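Local atomic coordinates of KauB (Pseudomonas aeruginosa PAO1, PDB entry 6B4R), a protein that probably oxidises a broad range of aldehydes, aminoaldehydes among them, to the corresponding acids with a nicotinamide cofactor, as a member of the aldehyde dehydrogenase family. Residues L107-P112 with A295-E300; H118-S123 with W167-L172; H361-K366 with N393-A398. One frame throughout, in Å; residues are numbered along the deposited sequence.

Interaction 1 of 3, residues L107-P112 with A295-E300. With K (potassium ion), chain G.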
ATOM      1  N   LEU A 107      40.639   1.108 -13.538  1.00 18.95           N
ATOM      2  CA  LEU A 107      41.978   1.409 -13.045  1.00 23.83           C
ATOM      3  C   LEU A 107      42.060   1.243 -11.530  1.00 26.77           C
ATOM      4  O   LEU A 107      43.059   0.760 -11.004  1.00 28.31           O
ATOM      5  CB  LEU A 107      42.391   2.829 -13.446  1.00 19.76           C
ATOM      6  CG  LEU A 107      42.615   3.068 -14.940  1.00 21.83           C
ATOM      7  CD1 LEU A 107      42.973   4.522 -15.209  1.00 18.81           C
ATOM      8  CD2 LEU A 107      43.696   2.139 -15.470  1.00 17.86           C
ATOM      9  N   ASP A 108      40.997   1.633 -10.834  1.00 24.71           N
ATOM     10  CA  ASP A 108      40.981   1.602  -9.377  1.00 23.81           C
ATOM     11  C   ASP A 108      40.997   0.184  -8.799  1.00 30.13           C
ATOM     12  O   ASP A 108      41.895  -0.168  -8.035  1.00 30.85           O
ATOM     13  CB  ASP A 108      39.766   2.362  -8.845  1.00 28.99           C
ATOM     14  CG  ASP A 108      40.074   3.148  -7.590  1.00 32.49           C
ATOM     15  OD1 ASP A 108      41.086   2.844  -6.928  1.00 36.17           O
ATOM     16  OD2 ASP A 108      39.296   4.069  -7.261  1.00 30.82           O
ATOM     17  N   MET A 109      40.009  -0.630  -9.162  1.00 23.55           N
ATOM     18  CA  MET A 109      39.842  -1.931  -8.514  1.00 26.37           C
ATOM     19  C   MET A 109      39.953  -3.148  -9.442  1.00 24.36           C
ATOM     20  O   MET A 109      39.868  -4.286  -8.984  1.00 27.89           O
ATOM     21  CB  MET A 109      38.548  -1.969  -7.684  1.00 26.89           C
ATOM     22  CG  MET A 109      37.310  -1.440  -8.396  1.00 18.80           C
ATOM     23  SD  MET A 109      36.695  -2.591  -9.636  1.00 27.97           S
ATOM     24  CE  MET A 109      36.391  -4.043  -8.627  1.00 25.65           C
ATOM     25  N   GLY A 110      40.138  -2.910 -10.737  1.00 24.40           N
ATOM     26  CA  GLY A 110      40.560  -3.963 -11.647  1.00 16.85           C
ATOM     27  C   GLY A 110      39.528  -4.721 -12.468  1.00 23.10           C
ATOM     28  O   GLY A 110      39.890  -5.634 -13.212  1.00 25.25           O
ATOM     29  N   LYS A 111      38.253  -4.362 -12.352  1.00 21.65           N
ATOM     30  CA  LYS A 111      37.217  -5.043 -13.126  1.00 23.28           C
ATOM     31  C   LYS A 111      37.303  -4.650 -14.602  1.00 23.76           C
ATOM     32  O   LYS A 111      37.783  -3.562 -14.922  1.00 21.62           O
ATOM     33  CB  LYS A 111      35.823  -4.745 -12.562  1.00 29.67           C
ATOM     34  CG  LYS A 111      35.320  -3.342 -12.830  1.00 25.24           C
ATOM     35  CD  LYS A 111      33.855  -3.207 -12.450  1.00 29.78           C
ATOM     36  CE  LYS A 111      33.622  -3.612 -11.003  1.00 26.97           C
ATOM     37  NZ  LYS A 111      32.200  -3.475 -10.600  1.00 33.09           N
ATOM     38  N   PRO A 112      36.854  -5.544 -15.506  1.00 22.50           N
ATOM     39  CA  PRO A 112      36.899  -5.279 -16.951  1.00 21.76           C
ATOM     40  C   PRO A 112      36.206  -3.971 -17.335  1.00 25.37           C
ATOM     41  O   PRO A 112      35.188  -3.612 -16.742  1.00 28.01           O
ATOM     42  CB  PRO A 112      36.138  -6.468 -17.546  1.00 25.23           C
ATOM     43  CG  PRO A 112      36.322  -7.567 -16.556  1.00 18.29           C
ATOM     44  CD  PRO A 112      36.317  -6.885 -15.212  1.00 20.56           C
ATOM     45  N   ALA A 295      32.477 -16.504 -11.823  1.00 25.90           N
ATOM     46  CA  ALA A 295      33.548 -15.860 -12.576  1.00 23.85           C
ATOM     47  C   ALA A 295      33.303 -14.369 -12.770  1.00 29.18           C
ATOM     48  O   ALA A 295      34.248 -13.594 -12.932  1.00 25.44           O
ATOM     49  CB  ALA A 295      33.747 -16.549 -13.921  1.00 19.21           C
ATOM     50  N   PHE A 296      32.033 -13.970 -12.753  1.00 24.63           N
ATOM     51  CA  PHE A 296      31.668 -12.571 -12.955  1.00 24.06           C
ATOM     52  C   PHE A 296      32.240 -11.674 -11.863  1.00 26.91           C
ATOM     53  O   PHE A 296      32.105 -11.962 -10.672  1.00 26.56           O
ATOM     54  CB  PHE A 296      30.150 -12.405 -13.033  1.00 25.26           C
ATOM     55  CG  PHE A 296      29.705 -10.977 -13.142  1.00 25.99           C
ATOM     56  CD1 PHE A 296      29.891 -10.270 -14.319  1.00 29.11           C
ATOM     57  CD2 PHE A 296      29.102 -10.339 -12.070  1.00 25.63           C
ATOM     58  CE1 PHE A 296      29.489  -8.952 -14.425  1.00 29.03           C
ATOM     59  CE2 PHE A 296      28.695  -9.019 -12.169  1.00 30.14           C
ATOM     60  CZ  PHE A 296      28.889  -8.325 -13.348  1.00 28.99           C
ATOM     61  N   ASN A 297      32.869 -10.583 -12.292  1.00 25.63           N
ATOM     62  CA  ASN A 297      33.577  -9.664 -11.401  1.00 24.82           C
ATOM     63  C   ASN A 297      34.592 -10.378 -10.509  1.00 26.84           C
ATOM     64  O   ASN A 297      34.718 -10.073  -9.321  1.00 26.93           O
ATOM     65  CB  ASN A 297      32.601  -8.836 -10.561  1.00 22.65           C
ATOM     66  CG  ASN A 297      33.234  -7.567 -10.019  1.00 27.01           C
ATOM     67  OD1 ASN A 297      34.141  -7.006 -10.633  1.00 31.17           O
ATOM     68  ND2 ASN A 297      32.763  -7.113  -8.863  1.00 29.50           N
ATOM     69  N   GLN A 298      35.301 -11.339 -11.099  1.00 29.06           N
ATOM     70  CA  GLN A 298      36.379 -12.059 -10.421  1.00 32.23           C
ATOM     71  C   GLN A 298      35.908 -12.750  -9.140  1.00 31.03           C
ATOM     72  O   GLN A 298      36.682 -12.924  -8.199  1.00 27.31           O
ATOM     73  CB  GLN A 298      37.560 -11.124 -10.124  1.00 27.19           C
ATOM     74  CG  GLN A 298      38.143 -10.428 -11.351  1.00 25.29           C
ATOM     75  CD  GLN A 298      37.329  -9.216 -11.790  1.00 29.15           C
ATOM     76  OE1 GLN A 298      36.972  -9.087 -12.961  1.00 21.58           O
ATOM     77  NE2 GLN A 298      37.030  -8.327 -10.847  1.00 25.91           N
ATOM     78  N   GLY A 299      34.632 -13.124  -9.102  1.00 29.93           N
ATOM     79  CA  GLY A 299      34.059 -13.774  -7.936  1.00 23.33           C
ATOM     80  C   GLY A 299      33.934 -12.854  -6.735  1.00 26.21           C
ATOM     81  O   GLY A 299      33.510 -13.273  -5.657  1.00 26.80           O
ATOM     82  N   GLU A 300      34.307 -11.592  -6.925  1.00 27.07           N
ATOM     83  CA  GLU A 300      34.242 -10.595  -5.868  1.00 27.15           C
ATOM     84  C   GLU A 300      32.840 -10.004  -5.813  1.00 30.39           C
ATOM     85  O   GLU A 300      32.652  -8.791  -5.898  1.00 31.10           O
ATOM     86  CB  GLU A 300      35.285  -9.503  -6.107  1.00 31.31           C
ATOM     87  CG  GLU A 300      36.718 -10.019  -6.086  1.00 35.64           C
ATOM     88  CD  GLU A 300      37.725  -8.984  -6.551  1.00 38.07           C
ATOM     89  OE1 GLU A 300      37.359  -8.132  -7.389  1.00 33.48           O
ATOM     90  OE2 GLU A 300      38.879  -9.022  -6.075  1.00 33.17           O
TER
HETATM   91  K     K G 503      43.110   1.132  -5.959  1.00 32.92           K
HETATM   92  O   HOH W   1      43.614   2.573  -3.516  1.00 28.59           O
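K111 and P112 meet N297 and Q298 in a buried loop-to-loop contact without a direct hydrogen bond, where the exit of helix 98-109 faces the turn that follows helix 283-295. The OD1 of N297 does most of the touching: it lies 3.4 Å from K111 CB and 3.5 Å from K111 CE, so the amide rests across the lysine's aliphatic chain. That chain is bent at chi3 (55°), which keeps CE within reach of the amide, while NZ goes on to a salt bridge with D120 and a hydrogen bond to N168 O. N297 ND2 donates to the same N168 carbonyl. Beside this pair, Q298 and P112 meet tip to tip, OE1 lying 3.2 Å from CD of the proline ring; the polar partner of that oxygen is the backbone N of G342. Q298 NE2 stands 4.0 Å from K111 CA and makes weak hydrogen bonds to N297 OD1 and E300 OE1 of its own turn. M109 CE also approaches, 4.2 Å from N297 OD1. N297, Q298 and G299 all have positive phi, a short left-handed turn closed by E300 N to N297 O. At the far end of 107-112, D108 binds the potassium ion through its own carbonyl O (2.7 Å) and OD1 (2.8 Å), with L40 O, K195 O and a water completing the set. The turn runs on to the modified cysteine at position 302, consistent with the loop that carries the catalytic cysteine in aldehyde dehydrogenases.

Interaction 2 of 3, residues H118-S123 with W167-L172. With TOE (2-[2-(2-methoxy-ethoxy)-ethoxy]-ethoxyl), chain H.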
ATOM      1  N   HIS A 118      29.213  -0.783 -19.331  1.00 21.35           N
ATOM      2  CA  HIS A 118      27.890  -1.272 -19.722  1.00 22.05           C
ATOM      3  C   HIS A 118      27.041  -1.776 -18.556  1.00 25.92           C
ATOM      4  O   HIS A 118      25.813  -1.800 -18.646  1.00 32.56           O
ATOM      5  CB  HIS A 118      28.006  -2.349 -20.804  1.00 17.39           C
ATOM      6  CG  HIS A 118      28.824  -1.931 -21.984  1.00 22.05           C
ATOM      7  ND1 HIS A 118      28.518  -0.824 -22.750  1.00 29.31           N
ATOM      8  CD2 HIS A 118      29.942  -2.464 -22.530  1.00 26.62           C
ATOM      9  CE1 HIS A 118      29.409  -0.696 -23.713  1.00 36.14           C
ATOM     10  NE2 HIS A 118      30.286  -1.680 -23.603  1.00 32.47           N
ATOM     11  N   ILE A 119      27.687  -2.176 -17.467  1.00 22.68           N
ATOM     12  CA  ILE A 119      26.952  -2.662 -16.303  1.00 26.07           C
ATOM     13  C   ILE A 119      26.947  -1.652 -15.159  1.00 24.91           C
ATOM     14  O   ILE A 119      25.905  -1.090 -14.827  1.00 30.62           O
ATOM     15  CB  ILE A 119      27.504  -4.013 -15.799  1.00 31.59           C
ATOM     16  CG1 ILE A 119      27.470  -5.053 -16.919  1.00 28.16           C
ATOM     17  CG2 ILE A 119      26.710  -4.500 -14.600  1.00 25.07           C
ATOM     18  CD1 ILE A 119      27.941  -6.423 -16.494  1.00 25.98           C
ATOM     19  N   ASP A 120      28.113  -1.421 -14.567  1.00 26.48           N
ATOM     20  CA  ASP A 120      28.236  -0.565 -13.388  1.00 27.46           C
ATOM     21  C   ASP A 120      27.666   0.844 -13.560  1.00 25.78           C
ATOM     22  O   ASP A 120      26.719   1.215 -12.867  1.00 27.08           O
ATOM     23  CB  ASP A 120      29.693  -0.496 -12.935  1.00 26.08           C
ATOM     24  CG  ASP A 120      30.215  -1.837 -12.462  1.00 31.14           C
ATOM     25  OD1 ASP A 120      30.199  -2.080 -11.237  1.00 33.68           O
ATOM     26  OD2 ASP A 120      30.631  -2.651 -13.314  1.00 38.28           O
ATOM     27  N   VAL A 121      28.242   1.622 -14.475  1.00 18.96           N
ATOM     28  CA  VAL A 121      27.803   2.999 -14.691  1.00 20.69           C
ATOM     29  C   VAL A 121      26.341   3.073 -15.139  1.00 21.56           C
ATOM     30  O   VAL A 121      25.563   3.881 -14.624  1.00 17.71           O
ATOM     31  CB  VAL A 121      28.707   3.738 -15.704  1.00 24.96           C
ATOM     32  CG1 VAL A 121      28.107   5.085 -16.075  1.00 18.75           C
ATOM     33  CG2 VAL A 121      30.106   3.917 -15.135  1.00 22.34           C
ATOM     34  N   ALA A 122      25.967   2.214 -16.080  1.00 21.84           N
ATOM     35  CA  ALA A 122      24.594   2.179 -16.577  1.00 26.27           C
ATOM     36  C   ALA A 122      23.596   1.852 -15.466  1.00 23.66           C
ATOM     37  O   ALA A 122      22.541   2.479 -15.368  1.00 25.87           O
ATOM     38  CB  ALA A 122      24.466   1.185 -17.723  1.00 18.17           C
ATOM     39  N   SER A 123      23.938   0.880 -14.624  1.00 22.93           N
ATOM     40  CA  SER A 123      23.073   0.493 -13.512  1.00 25.88           C
ATOM     41  C   SER A 123      23.046   1.559 -12.424  1.00 21.01           C
ATOM     42  O   SER A 123      22.003   1.811 -11.823  1.00 22.80           O
ATOM     43  CB  SER A 123      23.519  -0.841 -12.906  1.00 22.32           C
ATOM     44  OG  SER A 123      23.490  -1.878 -13.869  1.00 20.94           O
ATOM     45  N   TRP A 167      34.479  -2.035  -2.169  1.00 20.30           N
ATOM     46  CA  TRP A 167      35.348  -1.791  -3.311  1.00 25.31           C
ATOM     47  C   TRP A 167      35.007  -2.637  -4.533  1.00 27.99           C
ATOM     48  O   TRP A 167      35.549  -2.411  -5.616  1.00 24.56           O
ATOM     49  CB  TRP A 167      36.811  -2.018  -2.921  1.00 24.50           C
ATOM     50  CG  TRP A 167      37.064  -3.318  -2.209  1.00 27.14           C
ATOM     51  CD1 TRP A 167      37.248  -3.494  -0.869  1.00 23.76           C
ATOM     52  CD2 TRP A 167      37.167  -4.620  -2.804  1.00 27.11           C
ATOM     53  NE1 TRP A 167      37.459  -4.823  -0.590  1.00 21.91           N
ATOM     54  CE2 TRP A 167      37.415  -5.535  -1.759  1.00 23.75           C
ATOM     55  CE3 TRP A 167      37.076  -5.102  -4.112  1.00 23.44           C
ATOM     56  CZ2 TRP A 167      37.569  -6.901  -1.985  1.00 27.69           C
ATOM     57  CZ3 TRP A 167      37.227  -6.458  -4.334  1.00 24.12           C
ATOM     58  CH2 TRP A 167      37.473  -7.341  -3.277  1.00 31.49           C
ATOM     59  N   ASN A 168      34.121  -3.612  -4.363  1.00 22.22           N
ATOM     60  CA  ASN A 168      33.789  -4.517  -5.457  1.00 17.52           C
ATOM     61  C   ASN A 168      32.835  -3.896  -6.478  1.00 21.84           C
ATOM     62  O   ASN A 168      32.911  -4.194  -7.670  1.00 26.08           O
ATOM     63  CB  ASN A 168      33.239  -5.841  -4.924  1.00 23.70           C
ATOM     64  CG  ASN A 168      31.928  -5.675  -4.194  1.00 24.19           C
ATOM     65  OD1 ASN A 168      31.657  -4.626  -3.615  1.00 28.56           O
ATOM     66  ND2 ASN A 168      31.103  -6.714  -4.219  1.00 29.37           N
ATOM     67  N   PHE A 169      31.936  -3.039  -6.001  1.00 25.68           N
ATOM     68  CA  PHE A 169      31.081  -2.241  -6.877  1.00 23.24           C
ATOM     69  C   PHE A 169      31.013  -0.800  -6.370  1.00 28.18           C
ATOM     70  O   PHE A 169      29.952  -0.341  -5.954  1.00 27.92           O
ATOM     71  CB  PHE A 169      29.667  -2.827  -6.949  1.00 26.88           C
ATOM     72  CG  PHE A 169      29.592  -4.160  -7.644  1.00 30.72           C
ATOM     73  CD1 PHE A 169      29.458  -4.234  -9.022  1.00 20.30           C
ATOM     74  CD2 PHE A 169      29.641  -5.342  -6.918  1.00 31.04           C
ATOM     75  CE1 PHE A 169      29.385  -5.461  -9.666  1.00 25.96           C
ATOM     76  CE2 PHE A 169      29.568  -6.573  -7.556  1.00 26.09           C
ATOM     77  CZ  PHE A 169      29.440  -6.632  -8.933  1.00 24.34           C
ATOM     78  N   PRO A 170      32.144  -0.078  -6.425  1.00 30.02           N
ATOM     79  CA  PRO A 170      32.297   1.246  -5.803  1.00 23.93           C
ATOM     80  C   PRO A 170      31.225   2.252  -6.213  1.00 26.95           C
ATOM     81  O   PRO A 170      30.616   2.870  -5.340  1.00 33.75           O
ATOM     82  CB  PRO A 170      33.670   1.711  -6.299  1.00 26.06           C
ATOM     83  CG  PRO A 170      34.395   0.457  -6.649  1.00 25.09           C
ATOM     84  CD  PRO A 170      33.345  -0.469  -7.182  1.00 24.10           C
ATOM     85  N   LEU A 171      30.999   2.414  -7.512  1.00 25.65           N
ATOM     86  CA  LEU A 171      30.018   3.386  -7.989  1.00 24.15           C
ATOM     87  C   LEU A 171      28.581   2.905  -7.796  1.00 21.84           C
ATOM     88  O   LEU A 171      27.728   3.658  -7.325  1.00 26.13           O
ATOM     89  CB  LEU A 171      30.272   3.744  -9.456  1.00 29.76           C
ATOM     90  CG  LEU A 171      29.348   4.796 -10.076  1.00 22.59           C
ATOM     91  CD1 LEU A 171      29.407   6.101  -9.296  1.00 17.26           C
ATOM     92  CD2 LEU A 171      29.703   5.029 -11.535  1.00 20.20           C
ATOM     93  N   LEU A 172      28.320   1.651  -8.153  1.00 20.42           N
ATOM     94  CA  LEU A 172      26.974   1.088  -8.062  1.00 21.05           C
ATOM     95  C   LEU A 172      26.450   1.033  -6.627  1.00 28.45           C
ATOM     96  O   LEU A 172      25.311   1.425  -6.363  1.00 29.78           O
ATOM     97  CB  LEU A 172      26.928  -0.308  -8.691  1.00 22.19           C
ATOM     98  CG  LEU A 172      25.544  -0.964  -8.705  1.00 26.60           C
ATOM     99  CD1 LEU A 172      24.556  -0.100  -9.476  1.00 19.59           C
ATOM    100  CD2 LEU A 172      25.601  -2.368  -9.286  1.00 19.64           C
TER
HETATM  101  O2' TOE H 504      28.151  -6.783  -3.672  1.00 44.92           O
HETATM  102  CA' TOE H 504      26.732  -6.630  -3.548  1.00 49.96           C
HETATM  103  CB' TOE H 504      26.035  -7.736  -4.330  1.00 48.22           C
HETATM  104  OC' TOE H 504      25.593  -7.242  -5.594  1.00 55.63           O
HETATM  105  CD' TOE H 504      24.855  -8.234  -6.304  1.00 50.61           C
HETATM  106  CE' TOE H 504      23.848  -7.565  -7.234  1.00 56.15           C
HETATM  107  OF' TOE H 504      24.518  -7.000  -8.359  1.00 58.36           O
HETATM  108  CG' TOE H 504      23.597  -6.368  -9.245  1.00 53.51           C
HETATM  109  CH' TOE H 504      24.287  -6.066 -10.569  1.00 52.75           C
HETATM  110  OI' TOE H 504      24.748  -7.288 -11.143  1.00 59.37           O
HETATM  111  CK' TOE H 504      25.149  -7.124 -12.502  1.00 51.51           C
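D120 and F169 meet where two helices pack beside the ligand pocket: helix 113-133, which has a wider pi-type turn at 118-121, and helix 170-183, for which F169 holds the N-cap position. The pocket, here occupied by the ether chain TOE, is consistent with the aldehyde tunnel of this family.

D120 OD1 reaches the edge of the F169 ring near its plane, 3.2 Å from CD1, and the carboxylate and ring planes are 26° apart. The oxygen is not left to the ring alone, because K111 NZ forms a salt bridge with it; the ammonium and the ring edge come to OD1 from the same general side, close enough to touch each other.

Apolar contacts join the helices. L171 and L172 both carry CG anti to the backbone N (chi1 -177° in L172), but leave the helix in different directions. L171 puts CD2 3.8 Å from V121 CG2; the valine also packs on A98 and L101 of helix 98-109. L172 places CD1 3.7 Å from S123 CB and 4.2 Å from D120 O, while its CD2 faces the ether chain.

Hydrogen bonds lie within the segments or lead out of them; none crosses between them. I119 O accepts both S123 N and S123 OG, the hydroxyl coming from above the carbonyl plane at 2.7 Å. N168 is tied to E300 O through ND2. In relatives the equivalent asparagine contributes to the oxyanion hole. The ether chain spans the contact: its methyl CK' lies 3.7 Å from I119 CG2, and at the other end N168 ND2 donates to O2' at 3.0 Å, with an N-H...O angle of 154°.

Interaction 3 of 3, residues H361-K366 with N393-A398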
ATOM      1  N   HIS A 361      42.738 -27.845  -1.167  1.00 37.79           N
ATOM      2  CA  HIS A 361      43.513 -29.068  -1.335  1.00 37.77           C
ATOM      3  C   HIS A 361      43.641 -29.800  -0.006  1.00 36.18           C
ATOM      4  O   HIS A 361      43.511 -31.022   0.056  1.00 33.77           O
ATOM      5  CB  HIS A 361      44.909 -28.748  -1.877  1.00 40.98           C
ATOM      6  CG  HIS A 361      44.908 -28.168  -3.258  1.00 35.68           C
ATOM      7  ND1 HIS A 361      44.689 -28.932  -4.384  1.00 28.34           N
ATOM      8  CD2 HIS A 361      45.111 -26.904  -3.695  1.00 31.78           C
ATOM      9  CE1 HIS A 361      44.751 -28.161  -5.455  1.00 29.71           C
ATOM     10  NE2 HIS A 361      45.007 -26.925  -5.064  1.00 33.71           N
ATOM     11  N   ASN A 362      43.892 -29.035   1.055  1.00 31.13           N
ATOM     12  CA  ASN A 362      44.083 -29.586   2.392  1.00 33.58           C
ATOM     13  C   ASN A 362      42.815 -30.212   2.973  1.00 41.60           C
ATOM     14  O   ASN A 362      42.887 -31.174   3.736  1.00 43.64           O
ATOM     15  CB  ASN A 362      44.618 -28.510   3.342  1.00 36.17           C
ATOM     16  CG  ASN A 362      45.920 -27.898   2.856  1.00 43.70           C
ATOM     17  OD1 ASN A 362      46.656 -28.506   2.078  1.00 40.94           O
ATOM     18  ND2 ASN A 362      46.212 -26.686   3.317  1.00 38.12           N
ATOM     19  N   ASP A 363      41.658 -29.662   2.614  1.00 43.43           N
ATOM     20  CA  ASP A 363      40.380 -30.211   3.058  1.00 33.67           C
ATOM     21  C   ASP A 363      40.074 -31.526   2.348  1.00 36.90           C
ATOM     22  O   ASP A 363      39.179 -32.265   2.755  1.00 36.80           O
ATOM     23  CB  ASP A 363      39.244 -29.216   2.811  1.00 44.71           C
ATOM     24  CG  ASP A 363      39.337 -27.986   3.696  1.00 59.76           C
ATOM     25  OD1 ASP A 363      39.920 -28.084   4.799  1.00 56.32           O
ATOM     26  OD2 ASP A 363      38.823 -26.920   3.286  1.00 48.98           O
ATOM     27  N   GLY A 364      40.810 -31.805   1.277  1.00 34.09           N
ATOM     28  CA  GLY A 364      40.649 -33.042   0.539  1.00 29.85           C
ATOM     29  C   GLY A 364      39.778 -32.913  -0.696  1.00 34.91           C
ATOM     30  O   GLY A 364      39.382 -33.918  -1.287  1.00 41.52           O
ATOM     31  N   ALA A 365      39.476 -31.679  -1.089  1.00 34.55           N
ATOM     32  CA  ALA A 365      38.657 -31.440  -2.274  1.00 37.80           C
ATOM     33  C   ALA A 365      39.475 -31.623  -3.552  1.00 35.52           C
ATOM     34  O   ALA A 365      40.681 -31.389  -3.560  1.00 32.74           O
ATOM     35  CB  ALA A 365      38.044 -30.049  -2.223  1.00 37.24           C
ATOM     36  N   LYS A 366      38.814 -32.042  -4.629  1.00 35.88           N
ATOM     37  CA  LYS A 366      39.495 -32.320  -5.892  1.00 32.83           C
ATOM     38  C   LYS A 366      39.449 -31.140  -6.861  1.00 37.25           C
ATOM     39  O   LYS A 366      38.376 -30.708  -7.280  1.00 39.55           O
ATOM     40  CB  LYS A 366      38.897 -33.562  -6.556  1.00 28.97           C
ATOM     41  CG  LYS A 366      39.464 -33.863  -7.935  1.00 38.82           C
ATOM     42  CD  LYS A 366      38.800 -35.089  -8.546  1.00 53.26           C
ATOM     43  CE  LYS A 366      39.326 -35.372  -9.947  1.00 50.16           C
ATOM     44  NZ  LYS A 366      38.664 -36.564 -10.552  1.00 55.71           N
ATOM     45  N   ASN A 393      29.799 -29.563   2.839  1.00 29.92           N
ATOM     46  CA  ASN A 393      29.418 -28.280   3.420  1.00 28.70           C
ATOM     47  C   ASN A 393      30.056 -28.032   4.790  1.00 27.31           C
ATOM     48  O   ASN A 393      29.642 -27.139   5.526  1.00 35.95           O
ATOM     49  CB  ASN A 393      27.893 -28.166   3.512  1.00 35.41           C
ATOM     50  CG  ASN A 393      27.424 -26.733   3.668  1.00 29.99           C
ATOM     51  OD1 ASN A 393      27.924 -25.828   3.001  1.00 28.18           O
ATOM     52  ND2 ASN A 393      26.473 -26.519   4.567  1.00 28.21           N
ATOM     53  N   ALA A 394      31.066 -28.829   5.125  1.00 30.15           N
ATOM     54  CA  ALA A 394      31.772 -28.683   6.391  1.00 27.26           C
ATOM     55  C   ALA A 394      33.191 -28.182   6.156  1.00 27.76           C
ATOM     56  O   ALA A 394      33.841 -27.674   7.070  1.00 29.43           O
ATOM     57  CB  ALA A 394      31.797 -30.007   7.135  1.00 29.08           C
ATOM     58  N   MET A 395      33.663 -28.327   4.921  1.00 28.62           N
ATOM     59  CA  MET A 395      34.997 -27.871   4.546  1.00 32.68           C
ATOM     60  C   MET A 395      35.118 -26.356   4.668  1.00 36.90           C
ATOM     61  O   MET A 395      34.117 -25.638   4.643  1.00 35.74           O
ATOM     62  CB  MET A 395      35.336 -28.315   3.122  1.00 32.83           C
ATOM     63  CG  MET A 395      35.422 -29.819   2.948  1.00 27.22           C
ATOM     64  SD  MET A 395      35.828 -30.299   1.259  1.00 36.39           S
ATOM     65  CE  MET A 395      35.903 -32.083   1.418  1.00 26.78           C
ATOM     66  N   LYS A 396      36.351 -25.879   4.803  1.00 35.83           N
ATOM     67  CA  LYS A 396      36.610 -24.459   5.013  1.00 37.79           C
ATOM     68  C   LYS A 396      36.184 -23.610   3.814  1.00 32.49           C
ATOM     69  O   LYS A 396      35.633 -22.521   3.978  1.00 31.92           O
ATOM     70  CB  LYS A 396      38.090 -24.224   5.331  1.00 30.89           C
ATOM     71  CG  LYS A 396      38.424 -22.791   5.706  1.00 39.00           C
ATOM     72  CD  LYS A 396      39.919 -22.599   5.896  1.00 45.10           C
ATOM     73  CE  LYS A 396      40.239 -21.183   6.351  1.00 43.81           C
ATOM     74  NZ  LYS A 396      41.705 -20.925   6.396  1.00 49.91           N
ATOM     75  N   ILE A 397      36.430 -24.118   2.610  1.00 29.61           N
ATOM     76  CA  ILE A 397      36.108 -23.382   1.391  1.00 28.70           C
ATOM     77  C   ILE A 397      34.610 -23.375   1.089  1.00 34.86           C
ATOM     78  O   ILE A 397      34.159 -22.691   0.170  1.00 33.55           O
ATOM     79  CB  ILE A 397      36.855 -23.954   0.169  1.00 34.32           C
ATOM     80  CG1 ILE A 397      36.451 -25.409  -0.074  1.00 30.77           C
ATOM     81  CG2 ILE A 397      38.359 -23.840   0.357  1.00 33.02           C
ATOM     82  CD1 ILE A 397      37.071 -26.008  -1.320  1.00 31.61           C
ATOM     83  N   ALA A 398      33.844 -24.138   1.862  1.00 38.60           N
ATOM     84  CA  ALA A 398      32.403 -24.234   1.650  1.00 29.95           C
ATOM     85  C   ALA A 398      31.622 -23.380   2.642  1.00 32.40           C
ATOM     86  O   ALA A 398      30.496 -22.968   2.363  1.00 37.86           O
ATOM     87  CB  ALA A 398      31.950 -25.685   1.729  1.00 29.87           C
TER
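A helix-ending Schellman motif meets the start of another helix here: D363 and G364 close helix 347-362, and D363 turns its carboxylate to the first turn of helix 396-399. D363 OD2 accepts the backbone N of K396, the residue after the N-cap M395, at 3.1 Å; the N-H approaches from above the carboxylate plane, 55° out of it, with an angle of 135° at the hydrogen. M395 slides past D363 in the opposite direction, its chain extended (chi2 -180°), so that SD lies 3.9 Å from D363 CB and CE 3.5 Å from D363 O. The same sulphur touches A365 CB at 4.1 Å, and I397 CD1 reaches that methyl from the other helix at 4.3 Å. G364 turns the chain with positive phi, its N bonded back to H361 O. Around this, A365 and I397 both pack on F388 of strand 382-389, K366, opening strand 366-369, pairs by backbone with D389 at the end of the antiparallel strand 382-389, and K396 touches Y356 and A359 of helix 347-362.

How the interactions relate
Interactions 1 and 2 are neighbours, their centres about 11 Å apart, and they touch: K111 and N297 of interaction 1 both pack against the F169 ring of interaction 2. Helices 98-109 and 113-133 follow each other in the chain, and the 118-123 and 167-172 segments both fall between the two segments of interaction 1, so residues distant in sequence meet around the TOE pocket, probably the aldehyde site, and the modified cysteine. Interaction 3 comes later along the chain and stands apart, about 25 Å from interaction 1 and about 32 Å from interaction 2 between centres. It lies beside the sheet that holds strands 366-369, 382-389 and 406-412, which segment 361-366 enters at K366, away from the annotated sites.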